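Local atomic coordinates of putative general stress protein 26 (Jannaschia sp., PDB entry 2QEA), a protein that is of unproven function but probably binds a flavin nucleotide and acts as an oxidoreductase related to pyridoxamine 5'-phosphate oxidase. Residues A78-T83 and F119-G124; L21-Q26 and G61-Q66; W10-D15 and D72-Y77; L84-D89 and D113-K118. All coordinates share one frame; numbering follows the deposited sequence.

Contact 1: residues A78-T83 and F119-G124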
loop_
_atom_site.group_PDB
_atom_site.type_symbol
_atom_site.label_atom_id
_atom_site.label_comp_id
_atom_site.label_asym_id
_atom_site.label_seq_id
_atom_site.Cartn_x
_atom_site.Cartn_y
_atom_site.Cartn_z
ATOM N N ALA A 78 1.622 -4.288 -5.620
ATOM C CA ALA A 78 1.973 -3.709 -6.920
ATOM C C ALA A 78 2.290 -2.221 -6.870
ATOM O O ALA A 78 1.562 -1.467 -6.238
ATOM C CB ALA A 78 0.831 -3.942 -7.905
ATOM N N ASP A 79 3.390 -1.829 -7.515
ATOM C CA ASP A 79 3.774 -0.430 -7.692
ATOM C C ASP A 79 3.573 -0.212 -9.192
ATOM O O ASP A 79 4.332 -0.757 -9.994
ATOM C CB ASP A 79 5.231 -0.189 -7.265
ATOM C CG ASP A 79 5.669 1.274 -7.401
ATOM O OD1 ASP A 79 4.839 2.159 -7.706
ATOM O OD2 ASP A 79 6.868 1.548 -7.192
ATOM N N LEU A 80 2.555 0.575 -9.551
ATOM C CA LEU A 80 2.162 0.798 -10.946
ATOM C C LEU A 80 2.401 2.220 -11.445
ATOM O O LEU A 80 2.056 3.168 -10.752
ATOM C CB LEU A 80 0.664 0.528 -11.095
ATOM C CG LEU A 80 0.105 -0.804 -10.593
ATOM C CD1 LEU A 80 -1.405 -0.751 -10.665
ATOM C CD2 LEU A 80 0.658 -1.969 -11.386
ATOM N N ASP A 81 2.985 2.344 -12.641
ATOM C CA ASP A 81 3.127 3.624 -13.348
ATOM C C ASP A 81 1.988 3.651 -14.363
ATOM O O ASP A 81 1.651 2.616 -14.951
ATOM C CB ASP A 81 4.474 3.748 -14.081
ATOM C CG ASP A 81 5.652 3.952 -13.138
ATOM O OD1 ASP A 81 5.503 4.621 -12.089
ATOM O OD2 ASP A 81 6.752 3.462 -13.462
ATOM N N GLY A 82 1.409 4.831 -14.575
ATOM C CA GLY A 82 0.291 4.983 -15.504
ATOM C C GLY A 82 -0.074 6.418 -15.823
ATOM O O GLY A 82 0.772 7.306 -15.739
ATOM N N THR A 83 -1.340 6.623 -16.196
ATOM C CA THR A 83 -1.883 7.934 -16.556
ATOM C C THR A 83 -3.218 8.147 -15.837
ATOM O O THR A 83 -4.116 7.313 -15.966
ATOM C CB THR A 83 -2.122 8.024 -18.079
ATOM O OG1 THR A 83 -0.912 7.700 -18.778
ATOM C CG2 THR A 83 -2.585 9.426 -18.487
ATOM N N PHE A 119 -7.533 5.754 -13.999
ATOM C CA PHE A 119 -6.102 5.446 -13.969
ATOM C C PHE A 119 -5.855 4.259 -14.899
ATOM O O PHE A 119 -6.362 3.165 -14.643
ATOM C CB PHE A 119 -5.634 5.108 -12.549
ATOM C CG PHE A 119 -4.168 4.774 -12.461
ATOM C CD1 PHE A 119 -3.217 5.789 -12.350
ATOM C CD2 PHE A 119 -3.730 3.442 -12.511
ATOM C CE1 PHE A 119 -1.850 5.484 -12.284
ATOM C CE2 PHE A 119 -2.367 3.125 -12.445
ATOM C CZ PHE A 119 -1.422 4.148 -12.330
ATOM N N THR A 120 -5.086 4.484 -15.965
ATOM C CA THR A 120 -4.727 3.439 -16.927
ATOM C C THR A 120 -3.293 3.010 -16.597
ATOM O O THR A 120 -2.380 3.822 -16.754
ATOM C CB THR A 120 -4.792 3.954 -18.389
ATOM O OG1 THR A 120 -6.120 4.406 -18.684
ATOM C CG2 THR A 120 -4.409 2.850 -19.371
ATOM N N PRO A 121 -3.090 1.767 -16.090
ATOM C CA PRO A 121 -1.714 1.325 -15.841
ATOM C C PRO A 121 -0.923 1.096 -17.137
ATOM O O PRO A 121 -1.471 0.563 -18.111
ATOM C CB PRO A 121 -1.897 -0.002 -15.082
ATOM C CG PRO A 121 -3.290 0.008 -14.603
ATOM C CD PRO A 121 -4.044 0.724 -15.667
ATOM N N ALA A 122 0.335 1.535 -17.132
ATOM C CA ALA A 122 1.271 1.369 -18.247
ATOM C C ALA A 122 2.177 0.177 -17.958
ATOM O O ALA A 122 2.361 -0.693 -18.812
ATOM C CB ALA A 122 2.101 2.623 -18.422
ATOM N N SER A 123 2.754 0.166 -16.755
ATOM C CA SER A 123 3.627 -0.918 -16.286
ATOM C C SER A 123 3.735 -0.932 -14.762
ATOM O O SER A 123 3.247 -0.021 -14.091
ATOM C CB SER A 123 5.017 -0.770 -16.900
ATOM O OG SER A 123 5.564 0.502 -16.598
ATOM N N GLY A 124 4.369 -1.970 -14.225
ATOM C CA GLY A 124 4.563 -2.079 -12.778
ATOM C C GLY A 124 5.175 -3.381 -12.303
ATOM O O GLY A 124 5.118 -4.384 -13.019
HETATM O O HOH W 1 -6.261 6.884 -17.645
#

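Contact 2: residues L21-Q26 and G61-Q66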
loop_
_atom_site.group_PDB
_atom_site.type_symbol
_atom_site.label_atom_id
_atom_site.label_comp_id
_atom_site.label_asym_id
_atom_site.label_seq_id
_atom_site.Cartn_x
_atom_site.Cartn_y
_atom_site.Cartn_z
ATOM N N LEU A 21 -2.825 6.458 -4.309
ATOM C CA LEU A 21 -2.803 7.139 -5.617
ATOM C C LEU A 21 -2.138 8.513 -5.565
ATOM O O LEU A 21 -2.200 9.204 -4.547
ATOM C CB LEU A 21 -4.242 7.299 -6.119
ATOM C CG LEU A 21 -4.516 7.870 -7.516
ATOM C CD1 LEU A 21 -3.872 7.026 -8.610
ATOM C CD2 LEU A 21 -6.020 7.966 -7.732
ATOM N N GLY A 22 -1.531 8.909 -6.685
ATOM C CA GLY A 22 -0.865 10.206 -6.790
ATOM C C GLY A 22 -0.364 10.554 -8.183
ATOM O O GLY A 22 -0.103 9.661 -8.995
ATOM N N ILE A 23 -0.248 11.858 -8.444
ATOM C CA ILE A 23 0.271 12.399 -9.708
ATOM C C ILE A 23 1.777 12.556 -9.503
ATOM O O ILE A 23 2.200 13.066 -8.462
ATOM C CB ILE A 23 -0.378 13.767 -10.061
ATOM C CG1 ILE A 23 -1.902 13.623 -10.182
ATOM C CG2 ILE A 23 0.198 14.324 -11.360
ATOM C CD1 ILE A 23 -2.633 14.913 -10.451
ATOM N N LYS A 24 2.575 12.124 -10.484
ATOM C CA LYS A 24 4.049 12.178 -10.381
ATOM C C LYS A 24 4.585 13.607 -10.276
ATOM O O LYS A 24 4.195 14.476 -11.059
ATOM C CB LYS A 24 4.725 11.448 -11.546
ATOM C CG LYS A 24 4.535 9.946 -11.507
ATOM C CD LYS A 24 5.342 9.260 -12.598
ATOM C CE LYS A 24 5.246 7.746 -12.505
ATOM N NZ LYS A 24 5.843 7.214 -11.237
ATOM N N GLY A 25 5.463 13.830 -9.297
ATOM C CA GLY A 25 6.048 15.146 -9.036
ATOM C C GLY A 25 5.137 16.165 -8.362
ATOM O O GLY A 25 5.460 17.355 -8.365
ATOM N N GLN A 26 4.015 15.707 -7.791
ATOM C CA GLN A 26 3.039 16.564 -7.099
ATOM C C GLN A 26 2.601 15.918 -5.780
ATOM O O GLN A 26 1.741 15.036 -5.769
ATOM C CB GLN A 26 1.821 16.831 -7.991
ATOM C CG GLN A 26 2.127 17.675 -9.230
ATOM C CD GLN A 26 0.907 17.933 -10.113
ATOM O OE1 GLN A 26 -0.221 17.562 -9.779
ATOM N NE2 GLN A 26 1.137 18.576 -11.252
ATOM N N GLY A 61 -5.791 18.254 -18.193
ATOM C CA GLY A 61 -5.639 17.060 -19.047
ATOM C C GLY A 61 -4.952 15.883 -18.359
ATOM O O GLY A 61 -4.625 15.981 -17.171
ATOM N N PRO A 62 -4.749 14.753 -19.085
ATOM C CA PRO A 62 -4.063 13.570 -18.529
ATOM C C PRO A 62 -2.638 13.847 -18.020
ATOM O O PRO A 62 -1.886 14.584 -18.675
ATOM C CB PRO A 62 -4.029 12.589 -19.710
ATOM C CG PRO A 62 -5.127 13.013 -20.593
ATOM C CD PRO A 62 -5.197 14.503 -20.470
ATOM N N GLN A 63 -2.296 13.266 -16.864
ATOM C CA GLN A 63 -0.989 13.435 -16.209
ATOM C C GLN A 63 -0.377 12.085 -15.813
ATOM O O GLN A 63 -1.129 11.178 -15.440
ATOM C CB GLN A 63 -1.154 14.268 -14.931
ATOM C CG GLN A 63 -1.560 15.724 -15.151
ATOM C CD GLN A 63 -0.489 16.569 -15.823
ATOM O OE1 GLN A 63 0.704 16.261 -15.771
ATOM N NE2 GLN A 63 -0.918 17.655 -16.448
ATOM N N PRO A 64 0.976 11.940 -15.897
ATOM C CA PRO A 64 1.622 10.710 -15.400
ATOM C C PRO A 64 1.339 10.513 -13.905
ATOM O O PRO A 64 1.442 11.472 -13.130
ATOM C CB PRO A 64 3.118 10.964 -15.642
ATOM C CG PRO A 64 3.165 11.981 -16.705
ATOM C CD PRO A 64 1.975 12.855 -16.489
ATOM N N ALA A 65 0.961 9.294 -13.524
ATOM C CA ALA A 65 0.576 8.987 -12.148
ATOM C C ALA A 65 1.103 7.650 -11.652
ATOM O O ALA A 65 1.538 6.801 -12.439
ATOM C CB ALA A 65 -0.939 9.020 -12.033
ATOM N N GLN A 66 1.043 7.490 -10.331
ATOM C CA GLN A 66 1.468 6.282 -9.633
ATOM C C GLN A 66 0.305 5.754 -8.795
ATOM O O GLN A 66 -0.438 6.541 -8.204
ATOM C CB GLN A 66 2.655 6.584 -8.719
ATOM C CG GLN A 66 3.271 5.351 -8.043
ATOM C CD GLN A 66 4.425 5.679 -7.113
ATOM O OE1 GLN A 66 4.728 6.844 -6.844
ATOM N NE2 GLN A 66 5.074 4.641 -6.608
#

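Contact 3: residues W10-D15 and D72-Y77. With CA (calcium ion), chain E; CA (calcium ion), chain D.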
loop_
_atom_site.group_PDB
_atom_site.type_symbol
_atom_site.label_atom_id
_atom_site.label_comp_id
_atom_site.label_asym_id
_atom_site.label_seq_id
_atom_site.Cartn_x
_atom_site.Cartn_y
_atom_site.Cartn_z
ATOM N N TRP A 10 -5.650 -8.108 -12.300
ATOM C CA TRP A 10 -7.029 -7.606 -12.485
ATOM C C TRP A 10 -8.055 -8.479 -11.760
ATOM O O TRP A 10 -9.077 -7.978 -11.289
ATOM C CB TRP A 10 -7.415 -7.519 -13.967
ATOM C CG TRP A 10 -6.601 -6.548 -14.749
ATOM C CD1 TRP A 10 -5.673 -6.842 -15.702
ATOM C CD2 TRP A 10 -6.619 -5.124 -14.629
ATOM N NE1 TRP A 10 -5.122 -5.690 -16.199
ATOM C CE2 TRP A 10 -5.681 -4.616 -15.559
ATOM C CE3 TRP A 10 -7.343 -4.221 -13.831
ATOM C CZ2 TRP A 10 -5.442 -3.241 -15.716
ATOM C CZ3 TRP A 10 -7.110 -2.848 -13.987
ATOM C CH2 TRP A 10 -6.161 -2.374 -14.924
ATOM N N ASP A 11 -7.768 -9.779 -11.696
ATOM C CA ASP A 11 -8.603 -10.757 -11.006
ATOM C C ASP A 11 -8.732 -10.400 -9.519
ATOM O O ASP A 11 -9.847 -10.342 -9.001
ATOM C CB ASP A 11 -8.000 -12.166 -11.176
ATOM C CG ASP A 11 -8.919 -13.281 -10.734
ATOM O OD1 ASP A 11 -10.066 -13.052 -10.302
ATOM O OD2 ASP A 11 -8.498 -14.451 -10.829
ATOM N N ARG A 12 -7.606 -10.132 -8.862
ATOM C CA ARG A 12 -7.590 -9.818 -7.424
ATOM C C ARG A 12 -7.834 -8.355 -7.046
ATOM O O ARG A 12 -8.296 -8.099 -5.928
ATOM C CB ARG A 12 -6.286 -10.303 -6.802
ATOM C CG ARG A 12 -6.131 -11.797 -6.907
ATOM C CD ARG A 12 -4.885 -12.233 -6.228
ATOM N NE ARG A 12 -4.695 -13.680 -6.297
ATOM C CZ ARG A 12 -3.627 -14.323 -5.827
ATOM N NH1 ARG A 12 -2.647 -13.671 -5.200
ATOM N NH2 ARG A 12 -3.549 -15.647 -5.960
ATOM N N LEU A 13 -7.546 -7.416 -7.956
ATOM C CA LEU A 13 -7.718 -5.969 -7.693
ATOM C C LEU A 13 -9.147 -5.535 -7.309
ATOM O O LEU A 13 -9.314 -4.546 -6.596
ATOM C CB LEU A 13 -7.199 -5.126 -8.876
ATOM C CG LEU A 13 -7.183 -3.593 -8.766
ATOM C CD1 LEU A 13 -6.421 -3.131 -7.537
ATOM C CD2 LEU A 13 -6.582 -2.985 -10.017
ATOM N N GLU A 14 -10.152 -6.282 -7.771
ATOM C CA GLU A 14 -11.572 -6.037 -7.438
ATOM C C GLU A 14 -11.867 -6.059 -5.941
ATOM O O GLU A 14 -12.597 -5.200 -5.438
ATOM C CB GLU A 14 -12.454 -7.108 -8.059
ATOM C CG GLU A 14 -12.522 -7.085 -9.554
ATOM C CD GLU A 14 -13.365 -8.209 -10.067
ATOM O OE1 GLU A 14 -13.085 -9.380 -9.729
ATOM O OE2 GLU A 14 -14.316 -7.946 -10.833
ATOM N N ASP A 15 -11.315 -7.063 -5.258
ATOM C CA ASP A 15 -11.478 -7.225 -3.802
ATOM C C ASP A 15 -10.568 -6.320 -2.944
ATOM O O ASP A 15 -10.686 -6.338 -1.716
ATOM C CB ASP A 15 -11.288 -8.701 -3.406
ATOM C CG ASP A 15 -12.387 -9.615 -3.951
ATOM O OD1 ASP A 15 -13.081 -9.245 -4.924
ATOM O OD2 ASP A 15 -12.550 -10.723 -3.398
ATOM N N ASP A 72 -2.813 -7.812 2.079
ATOM C CA ASP A 72 -2.505 -9.144 2.632
ATOM C C ASP A 72 -3.642 -10.152 2.445
ATOM O O ASP A 72 -3.376 -11.332 2.197
ATOM C CB ASP A 72 -2.139 -9.060 4.130
ATOM C CG ASP A 72 -0.873 -8.247 4.398
ATOM O OD1 ASP A 72 0.037 -8.200 3.545
ATOM O OD2 ASP A 72 -0.776 -7.666 5.495
ATOM N N GLY A 73 -4.891 -9.694 2.584
ATOM C CA GLY A 73 -6.085 -10.539 2.411
ATOM C C GLY A 73 -6.168 -11.194 1.041
ATOM O O GLY A 73 -6.520 -12.373 0.936
ATOM N N GLU A 74 -5.832 -10.421 0.007
ATOM C CA GLU A 74 -5.786 -10.893 -1.386
ATOM C C GLU A 74 -4.394 -11.339 -1.838
ATOM O O GLU A 74 -4.287 -12.102 -2.797
ATOM C CB GLU A 74 -6.319 -9.805 -2.334
ATOM C CG GLU A 74 -7.804 -9.494 -2.139
ATOM C CD GLU A 74 -8.700 -10.692 -2.441
ATOM O OE1 GLU A 74 -8.576 -11.268 -3.548
ATOM O OE2 GLU A 74 -9.536 -11.045 -1.582
ATOM N N GLY A 75 -3.342 -10.885 -1.154
ATOM C CA GLY A 75 -1.966 -11.214 -1.528
ATOM C C GLY A 75 -1.556 -10.569 -2.843
ATOM O O GLY A 75 -0.867 -11.197 -3.649
ATOM N N LEU A 76 -2.008 -9.328 -3.058
ATOM C CA LEU A 76 -1.710 -8.543 -4.254
ATOM C C LEU A 76 -0.904 -7.331 -3.814
ATOM O O LEU A 76 -1.381 -6.529 -3.005
ATOM C CB LEU A 76 -2.997 -8.088 -4.948
ATOM C CG LEU A 76 -2.862 -7.264 -6.237
ATOM C CD1 LEU A 76 -2.076 -8.014 -7.307
ATOM C CD2 LEU A 76 -4.233 -6.880 -6.756
ATOM N N TYR A 77 0.318 -7.225 -4.334
ATOM C CA TYR A 77 1.232 -6.116 -4.047
ATOM C C TYR A 77 1.689 -5.603 -5.406
ATOM O O TYR A 77 2.076 -6.407 -6.260
ATOM C CB TYR A 77 2.414 -6.595 -3.198
ATOM C CG TYR A 77 1.993 -7.394 -1.983
ATOM C CD1 TYR A 77 1.719 -6.765 -0.764
ATOM C CD2 TYR A 77 1.836 -8.788 -2.058
ATOM C CE1 TYR A 77 1.310 -7.507 0.363
ATOM C CE2 TYR A 77 1.426 -9.537 -0.942
ATOM C CZ TYR A 77 1.165 -8.891 0.264
ATOM O OH TYR A 77 0.768 -9.625 1.357
HETATM CA CA CA E . -11.893 -11.473 -9.536
HETATM CA CA CA D . -15.745 -10.162 -10.835
HETATM O O HOH W 2 -12.935 -11.419 -7.060
#

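Contact 4: residues L84-D89 and D113-K118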
loop_
_atom_site.group_PDB
_atom_site.type_symbol
_atom_site.label_atom_id
_atom_site.label_comp_id
_atom_site.label_asym_id
_atom_site.label_seq_id
_atom_site.Cartn_x
_atom_site.Cartn_y
_atom_site.Cartn_z
ATOM N N LEU A 84 -3.331 9.249 -15.088
ATOM C CA LEU A 84 -4.566 9.629 -14.383
ATOM C C LEU A 84 -5.240 10.750 -15.183
ATOM O O LEU A 84 -4.560 11.644 -15.694
ATOM C CB LEU A 84 -4.263 10.105 -12.958
ATOM C CG LEU A 84 -5.448 10.351 -12.015
ATOM C CD1 LEU A 84 -6.203 9.058 -11.731
ATOM C CD2 LEU A 84 -4.968 10.973 -10.711
ATOM N N GLU A 85 -6.570 10.697 -15.276
ATOM C CA GLU A 85 -7.352 11.694 -16.021
ATOM C C GLU A 85 -8.815 11.766 -15.592
ATOM O O GLU A 85 -9.319 10.847 -14.940
ATOM C CB GLU A 85 -7.303 11.377 -17.525
ATOM C CG GLU A 85 -7.852 9.994 -17.911
ATOM C CD GLU A 85 -7.738 9.698 -19.397
ATOM O OE1 GLU A 85 -8.172 10.538 -20.216
ATOM O OE2 GLU A 85 -7.245 8.605 -19.745
ATOM N N ARG A 86 -9.469 12.865 -15.982
ATOM C CA ARG A 86 -10.898 13.102 -15.757
ATOM C C ARG A 86 -11.666 12.173 -16.709
ATOM O O ARG A 86 -11.199 11.936 -17.827
ATOM C CB ARG A 86 -11.249 14.560 -16.128
ATOM C CG ARG A 86 -12.429 15.198 -15.397
ATOM C CD ARG A 86 -11.990 15.822 -14.073
ATOM N NE ARG A 86 -12.930 16.837 -13.589
ATOM C CZ ARG A 86 -12.722 17.662 -12.554
ATOM N NH1 ARG A 86 -11.598 17.611 -11.831
ATOM N NH2 ARG A 86 -13.656 18.555 -12.232
ATOM N N SER A 87 -12.839 11.701 -16.293
ATOM C CA SER A 87 -13.700 10.883 -17.146
ATOM C C SER A 87 -15.131 11.399 -17.039
ATOM O O SER A 87 -15.630 11.601 -15.928
ATOM C CB SER A 87 -13.643 9.412 -16.752
ATOM O OG SER A 87 -14.396 8.634 -17.667
ATOM N N THR A 88 -15.763 11.625 -18.195
ATOM C CA THR A 88 -17.169 12.042 -18.292
ATOM C C THR A 88 -18.022 10.855 -18.798
ATOM O O THR A 88 -19.047 11.055 -19.453
ATOM C CB THR A 88 -17.312 13.270 -19.229
ATOM O OG1 THR A 88 -16.895 12.918 -20.554
ATOM C CG2 THR A 88 -16.468 14.438 -18.723
ATOM N N ASP A 89 -17.601 9.631 -18.457
ATOM C CA ASP A 89 -18.255 8.396 -18.881
ATOM C C ASP A 89 -19.347 8.085 -17.853
ATOM O O ASP A 89 -19.050 7.619 -16.747
ATOM C CB ASP A 89 -17.207 7.262 -18.981
ATOM C CG ASP A 89 -17.766 5.948 -19.549
ATOM O OD1 ASP A 89 -18.920 5.895 -20.030
ATOM O OD2 ASP A 89 -17.016 4.949 -19.521
ATOM N N ASP A 113 -20.044 18.408 -7.044
ATOM C CA ASP A 113 -18.702 18.086 -6.533
ATOM C C ASP A 113 -18.138 16.733 -6.996
ATOM O O ASP A 113 -16.937 16.519 -6.856
ATOM C CB ASP A 113 -18.676 18.147 -4.993
ATOM C CG ASP A 113 -19.068 19.521 -4.438
ATOM O OD1 ASP A 113 -19.240 20.485 -5.219
ATOM O OD2 ASP A 113 -19.210 19.631 -3.200
ATOM N N VAL A 114 -18.975 15.833 -7.530
ATOM C CA VAL A 114 -18.517 14.500 -7.981
ATOM C C VAL A 114 -17.563 14.598 -9.181
ATOM O O VAL A 114 -17.787 15.396 -10.091
ATOM C CB VAL A 114 -19.709 13.540 -8.294
ATOM C CG1 VAL A 114 -19.249 12.252 -8.984
ATOM C CG2 VAL A 114 -20.434 13.193 -7.022
ATOM N N CYS A 115 -16.506 13.781 -9.143
ATOM C CA CYS A 115 -15.463 13.732 -10.169
ATOM C C CYS A 115 -14.948 12.296 -10.342
ATOM O O CYS A 115 -14.348 11.744 -9.414
ATOM C CB CYS A 115 -14.314 14.657 -9.756
ATOM S SG CYS A 115 -12.864 14.606 -10.807
ATOM N N LEU A 116 -15.192 11.703 -11.513
ATOM C CA LEU A 116 -14.737 10.342 -11.832
ATOM C C LEU A 116 -13.323 10.420 -12.414
ATOM O O LEU A 116 -13.107 11.118 -13.409
ATOM C CB LEU A 116 -15.686 9.675 -12.840
ATOM C CG LEU A 116 -15.426 8.225 -13.281
ATOM C CD1 LEU A 116 -15.478 7.260 -12.103
ATOM C CD2 LEU A 116 -16.433 7.807 -14.344
ATOM N N LEU A 117 -12.376 9.719 -11.779
ATOM C CA LEU A 117 -10.980 9.639 -12.230
ATOM C C LEU A 117 -10.701 8.242 -12.801
ATOM O O LEU A 117 -11.179 7.244 -12.253
ATOM C CB LEU A 117 -10.009 9.942 -11.086
ATOM C CG LEU A 117 -10.037 11.337 -10.451
ATOM C CD1 LEU A 117 -9.002 11.411 -9.343
ATOM C CD2 LEU A 117 -9.792 12.444 -11.476
ATOM N N LYS A 118 -9.932 8.193 -13.895
ATOM C CA LYS A 118 -9.570 6.955 -14.596
ATOM C C LYS A 118 -8.045 6.823 -14.616
ATOM O O LYS A 118 -7.359 7.686 -15.177
ATOM C CB LYS A 118 -10.111 7.000 -16.033
ATOM C CG LYS A 118 -9.865 5.742 -16.882
ATOM C CD LYS A 118 -10.366 5.928 -18.313
ATOM C CE LYS A 118 -10.153 4.671 -19.149
ATOM N NZ LYS A 118 -10.661 4.812 -20.540
#

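Contact 1: residues A78-T83 and F119-G124
With CG anti to its backbone N (chi1 180°), Phe119 lays its ring along the neighbouring strand, while Leu80, its CG anti to the carbonyl carbon (chi1 -53°), sends CD2 to 4.1 Å from Gly124 CA and CD1 to 4.4 Å from Pro121 CG. The backbone sets CB of Leu80 4.2 Å from CE2 of Phe119, and CZ of that ring comes within 3.7 Å of Gly82 N. A beta carbon on Gly82 would collide with both CZ of Phe119 and the carbonyl oxygen of Thr120, so the bare backbone here is what lets ring and strand close up. An alanine in place of Phe119 would remove the ring from Gly82 and Leu80 and would probably loosen the packing against Ala65, Ile44 and Phe46.

Thr83 and Thr120 exchange two backbone hydrogen bonds, and a water bridges Thr83 O and Thr120 OG1. Further along, the register slips by one residue. Asp81 O is gripped by two donors, Ala122 N at 2.8 Å in the carbonyl plane and Ser123 N at 3.2 Å from above it; Asp81 N returns a 2.8 Å bond to Ser123 O. The carboxylate of Asp81 is salt-bridged to Lys24. Ala122 and Ser123, together facing Asp81, form a classic beta bulge between two long antiparallel strands, in a curled sheet consistent with the flavin-binding barrel of this family.

Contact 2: residues L21-Q26 and G61-Q66
Leu21 opens the pairing with CG anti to its backbone N, which swings CD1 back to 3.5 Å from Gln66 O although its CB points away from that strand. Gly22 then makes the hydrogen-bonded pair with Gln66. Its N donates to Gln66 O at 3.0 Å, and its O accepts from Gln66 N at 2.8 Å in a nearly straight bond (172°), each donor lying close to the C=O axis. The methyl of Ala65 presses to 3.2 Å from that same Gly22 O. Ile23 faces Ala65 in a non-hydrogen-bonded pair, and its CG2 branch rests 3.8 Å from CB of Gln63. Lys24 N reaches Pro64 O at 3.0 Å from above the carbonyl plane. The Lys24 chain crosses the proline at about a right angle, with CD 4.1 Å from Pro64 CB, and bends at its last torsion (chi4 -64°) to pass NZ beside CB of Gln66 toward Asp81. Gly25 and Gln26 complete a type II turn begun at Ile23, with Gly25 at positive phi in its third position.

Gln66, extended, sends NE2 to Asp79. Strand 63-71 thus lies between strand 19-23 and strand 76-87, where Ala65 pairs with Gly82; strand 30-32 joins strand 19-23 through Leu21 and Ile30, and Leu54 of helix 53-57 packs on Leu21 and Ile23.

Contact 3: residues W10-D15 and D72-Y77
Here the C-terminal end of helix 2-13 packs against the turn of a beta-hairpin, strands 63-71 and 76-87, in which Gly75 and Leu76 both face Asp71 as a G1 beta bulge. Arg12 carries most of the helix side. Its CB lies 4.0 Å from Leu76 CD2, with OE1 of Glu74 nearby on another side, and the chain then runs extended from CG to NE. CD passes 3.5 Å from the carbonyl oxygen of Glu74. NE turns to a salt bridge with Glu8, and NH1 hydrogen-bonds to Thr129 O, with the carbonyl oxygens of Glu74 and Gly75 also close.

Glu74 is bent at chi2 (-63°), which folds its carboxylate over Asp15, where CD comes to 3.4 Å from Asp15 CB. The two acid groups, their planes 63° apart, bring Glu74 OE2 to 3.5 Å from Asp15 OD2, a like-charged pair that could raise the pKa of one of them. An alanine in place of Glu74 would remove the carboxylate that lies against Asp15 and Arg12 CB, and this end of the helix would probably be held less firmly. Leu76 CD2 touches the helix backbone, 3.6 Å from Leu13 N.

Asp11 and Glu14 bind calcium, Asp38 being a ligand of both ions: one takes Asp11 O and OD1, Glu14 OE1 (2.4 Å) and a water (2.7 Å) that donates to Asp15 OD1, the other Glu14 OE2 at 2.6 Å.

Contact 4: residues L84-D89 and D113-K118
The first shell is the backbone pairing of Glu85 with Lys118, an antiparallel hydrogen-bonded pair. Lys118 N donates to Glu85 O at 2.9 Å, nearly along the C=O axis, and Glu85 N to Lys118 O at 3.1 Å along a bent path (136°) from above the carbonyl plane. Their side chains lie side by side and point the same way, though the charged ends, OE2 of Glu85 and NZ of Lys118, stay 5.2 Å apart. On the other face of the pairing Leu84 crosses Leu117 obliquely, CD1 to CB at 4.0 Å. Beyond them Arg86, bent at chi2 (86°) in the conformer described, draws its guanidinium across Cys115. The sulfur sits over one face of that group, 3.2 Å above the plane and displaced toward the rim, with SG 3.4 Å from NH1. Leu116 extends CD2 to 3.6 Å from Asp89 O, just where Asp89 takes the N-cap position of helix 90-95.

Around this shell, helix 53-57 backs one face, with Leu54 on Leu84 and Leu117, and Ala55 on Arg86 and Cys115. Trp45 covers Ser87, Leu116 and Lys118 on the opposite face, and Ala92 and Leu93 of helix 90-95 close over Leu116. In this conformer of Arg86, a buried sulfur lying against a cationic guanidinium would probably be polarised by it, and the nearby positive charge could lower the pKa of Cys115.

In the fold
Contacts 1 and 4 are successive parts of one strand pair, 76-87 with 114-129, their centres about 17 Å apart, with contact 4 nested inside contact 1. Contact 2 adds the next strands, its centre about 10 Å from that of contact 1, tied to it by Lys24 NZ to Asp81 OD1 (2.8 Å) and Gln66 NE2 to Asp79 OD1 (2.7 Å). Gln63 O and Leu84 N (2.9 Å) join contacts 2 and 4. Contact 3, holding calcium ligands Asp11 and Glu14 but not Asp38, lies about 23 Å from both, centre to centre, and meets contact 1 where Trp10 CH2 packs 3.7 Å from Pro121 CG. All but contact 4 touch the second subunit, contact 2 through Gln66 alone.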